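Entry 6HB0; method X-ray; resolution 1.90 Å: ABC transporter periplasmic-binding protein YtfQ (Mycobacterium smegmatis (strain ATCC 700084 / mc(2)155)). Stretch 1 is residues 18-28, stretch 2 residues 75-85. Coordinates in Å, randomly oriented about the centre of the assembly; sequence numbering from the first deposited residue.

Stretch 1 (18-28) GALTLGFAQVG
Stretch 2 75-85: GVDVIAFSPVV

Two parallel β-strands pair through odd and even residues differently: the peptide groups of alternate residues on one strand reach both ways along its partner, while the residues between them turn their backbone polar groups elsewhere. The periplasmic-binding protein YtfQ gives a compact example, in which strand 21-26 runs beside strand 78-81 at 17° between N-to-C directions, with axes 4.7 Å apart at closest approach.

Leu 20 (phi/psi -54/134) has a t,m side chain whose CD2 lies 3.4 Å from CB of Asp 77, while its CD1 is 4.1 Å from CG2 of Val 78. Thr 21 (-106/126, chi1 m) bonds to stretch 2 through both its N and its O. Thr 21 N donates to Asp 77 OD2 at 2.8 Å, nearly straight at 168°. The CA-to-CB bond of Asp 77 (-82/-34, chi1 m) points toward stretch 1, and OD2 takes a backbone NH for which no carbonyl of stretch 2 is in reach. The Thr 21 O in turn accepts from Asp 77 N at 2.9 Å and from Val 78 N at 3.2 Å.

Regular β geometry follows, with phi from -90° to -123° and psi from 103° to 127° at residues 22-25, and phi from -120° to -154° and psi from 133° to 161° at residues 78-81. Leu 22 (t,p) pairs with Val 78 (t), CA to CA 4.9 Å, and its CD1 sits 3.8 Å from Val 78 CG1 and 4.1 Å from Ala 80 CB. Gly 23, paired with Ile 79 at a CA-CA distance of 4.7 Å, carries two bonds: its N to Val 78 O, 2.9 Å, and Ala 80 N to its O, 2.8 Å and 172°. A CB here would stand about 3.7 Å from CG1 of Val 76, on the face opposite Leu 22, shared with Ile 79.

Phe 24, paired with Ala 80 (CA-CA 4.8 Å), returns to the face of Leu 22, Val 78 and Ala 80. With chi1 t and chi2 82°, Phe 24 places CD1 3.7 Å from Ala 80 CB, and Phe 24 CA makes a CA-H...O contact of 3.2 Å with Ala 80 O. Ala 80 O also accepts from Ala 25 N at 3.0 Å. Ala 25 pairs with Phe 81 (CA-CA 4.6 Å), and Ala 25 O receives Ser 82 N at 3.2 Å, one residue beyond the partner strand. On the other face, Ala 25 CB meets Phe 81 CB (chi1 p) at 3.7 Å.

Gln 26 (m,t) points away. Val 27 (-68/-62, chi1 t) leaves the strand, yet still packs: its CG2 is 3.3 Å from Ser 82 OG, and its CG1 is 4.1 Å from CB of Val 84 (p).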

# COMPACT_ATOMS: atom_id res chain seq x y z
N GLY A 18 27.01 21.05 7.44
CA GLY A 18 25.57 21.27 7.78
C GLY A 18 24.58 20.53 6.87
O GLY A 18 23.55 21.11 6.47
N ALA A 19 24.88 19.27 6.53
CA ALA A 19 23.87 18.40 5.95
C ALA A 19 22.82 18.13 7.06
O ALA A 19 23.15 17.87 8.20
CB ALA A 19 24.47 17.09 5.46
N LEU A 20 21.56 18.22 6.72
CA LEU A 20 20.49 17.80 7.61
C LEU A 20 20.72 16.34 8.08
O LEU A 20 21.05 15.51 7.29
CB LEU A 20 19.20 17.96 6.82
CG LEU A 20 17.82 17.92 7.46
CD1 LEU A 20 17.35 16.48 7.68
CD2 LEU A 20 17.90 18.71 8.74
N THR A 21 20.59 16.04 9.37
CA THR A 21 20.69 14.68 9.88
C THR A 21 19.30 14.14 10.26
O THR A 21 18.57 14.72 11.07
CB THR A 21 21.67 14.56 11.08
OG1 THR A 21 22.98 14.92 10.64
CG2 THR A 21 21.78 13.19 11.56
N LEU A 22 18.97 12.98 9.68
CA LEU A 22 17.68 12.34 9.82
C LEU A 22 17.89 11.01 10.45
O LEU A 22 18.55 10.15 9.89
CB LEU A 22 17.04 12.14 8.46
CG LEU A 22 15.72 11.34 8.42
CD1 LEU A 22 14.67 12.03 9.23
CD2 LEU A 22 15.18 11.19 6.99
N GLY A 23 17.31 10.81 11.63
CA GLY A 23 17.27 9.49 12.21
C GLY A 23 16.02 8.76 11.76
O GLY A 23 14.93 9.29 11.89
N PHE A 24 16.19 7.55 11.22
CA PHE A 24 15.04 6.77 10.80
C PHE A 24 14.99 5.41 11.49
O PHE A 24 15.89 4.59 11.28
CB PHE A 24 15.08 6.53 9.30
CG PHE A 24 13.82 5.90 8.79
CD1 PHE A 24 12.71 6.67 8.52
CD2 PHE A 24 13.69 4.53 8.68
CE1 PHE A 24 11.53 6.11 8.08
CE2 PHE A 24 12.50 3.95 8.27
CZ PHE A 24 11.43 4.74 7.95
N ALA A 25 13.96 5.16 12.29
CA ALA A 25 13.79 3.86 12.96
C ALA A 25 12.80 3.00 12.17
O ALA A 25 11.56 3.24 12.16
CB ALA A 25 13.30 4.07 14.36
N GLN A 26 13.38 2.05 11.45
CA GLN A 26 12.63 1.05 10.71
C GLN A 26 12.02 0.02 11.67
O GLN A 26 12.54 -0.20 12.77
CB GLN A 26 13.53 0.23 9.77
CG GLN A 26 14.44 1.02 8.88
CD GLN A 26 15.49 0.18 8.17
OE1 GLN A 26 15.37 -0.03 6.96
NE2 GLN A 26 16.52 -0.29 8.90
N VAL A 27 11.01 -0.67 11.18
CA VAL A 27 10.37 -1.80 11.87
C VAL A 27 11.28 -3.04 11.99
O VAL A 27 11.63 -3.45 13.10
CB VAL A 27 9.09 -2.26 11.13
CG1 VAL A 27 8.30 -3.23 12.01
CG2 VAL A 27 8.20 -1.10 10.72
N GLY A 28 11.69 -3.60 10.85
CA GLY A 28 12.30 -4.94 10.78
C GLY A 28 12.33 -5.50 9.37
O GLY A 28 11.44 -6.26 8.97
N GLY A 75 21.60 14.00 18.89
CA GLY A 75 21.25 15.33 18.39
C GLY A 75 20.86 15.43 16.92
O GLY A 75 21.18 16.41 16.25
N VAL A 76 20.13 14.44 16.40
CA VAL A 76 19.70 14.51 15.00
C VAL A 76 18.76 15.71 14.85
O VAL A 76 18.19 16.20 15.82
CB VAL A 76 19.02 13.23 14.52
CG1 VAL A 76 19.92 12.01 14.70
CG2 VAL A 76 17.71 13.02 15.23
N ASP A 77 18.59 16.17 13.62
CA ASP A 77 17.73 17.30 13.32
C ASP A 77 16.26 16.91 13.21
O ASP A 77 15.39 17.69 13.54
CB ASP A 77 18.18 17.95 12.02
CG ASP A 77 19.64 18.49 12.10
OD1 ASP A 77 19.97 19.23 13.04
OD2 ASP A 77 20.45 18.13 11.25
N VAL A 78 16.01 15.71 12.72
CA VAL A 78 14.67 15.19 12.46
C VAL A 78 14.66 13.70 12.75
O VAL A 78 15.62 13.00 12.50
CB VAL A 78 14.28 15.39 10.97
CG1 VAL A 78 12.83 14.96 10.71
CG2 VAL A 78 14.46 16.84 10.56
N ILE A 79 13.56 13.21 13.30
CA ILE A 79 13.40 11.80 13.55
C ILE A 79 12.16 11.35 12.76
O ILE A 79 11.11 12.01 12.77
CB ILE A 79 13.18 11.50 15.05
CG1 ILE A 79 14.52 11.57 15.78
CG2 ILE A 79 12.59 10.10 15.26
CD1 ILE A 79 14.35 11.65 17.30
N ALA A 80 12.31 10.24 12.05
CA ALA A 80 11.19 9.63 11.41
C ALA A 80 11.19 8.18 11.79
O ALA A 80 12.24 7.59 12.02
CB ALA A 80 11.28 9.80 9.90
N PHE A 81 10.00 7.62 11.89
CA PHE A 81 9.91 6.19 12.07
C PHE A 81 8.61 5.64 11.56
O PHE A 81 7.65 6.36 11.34
CB PHE A 81 10.12 5.79 13.53
CG PHE A 81 9.04 6.24 14.48
CD1 PHE A 81 8.99 7.55 14.92
CD2 PHE A 81 8.15 5.31 15.04
CE1 PHE A 81 8.05 7.96 15.82
CE2 PHE A 81 7.21 5.72 15.96
CZ PHE A 81 7.14 7.06 16.33
N SER A 82 8.65 4.34 11.34
CA SER A 82 7.56 3.53 10.87
C SER A 82 7.09 2.71 12.08
O SER A 82 7.73 1.73 12.44
CB SER A 82 8.16 2.64 9.78
OG SER A 82 7.26 1.75 9.24
N PRO A 83 6.01 3.15 12.74
CA PRO A 83 5.59 2.56 14.03
C PRO A 83 5.26 1.08 13.91
O PRO A 83 4.47 0.70 13.07
CB PRO A 83 4.32 3.33 14.40
CG PRO A 83 4.36 4.59 13.58
CD PRO A 83 5.17 4.29 12.35
N VAL A 84 5.86 0.24 14.73
CA VAL A 84 5.58 -1.17 14.70
C VAL A 84 4.14 -1.41 15.17
O VAL A 84 3.51 -2.34 14.73
CB VAL A 84 6.60 -1.99 15.52
CG1 VAL A 84 6.82 -1.43 16.91
CG2 VAL A 84 6.14 -3.41 15.69
N VAL A 85 3.65 -0.56 16.07
CA VAL A 85 2.28 -0.61 16.54
C VAL A 85 1.72 0.80 16.58
O VAL A 85 2.48 1.77 16.63
CB VAL A 85 2.12 -1.26 17.96
CG1 VAL A 85 2.49 -2.73 17.93
CG2 VAL A 85 2.91 -0.48 18.99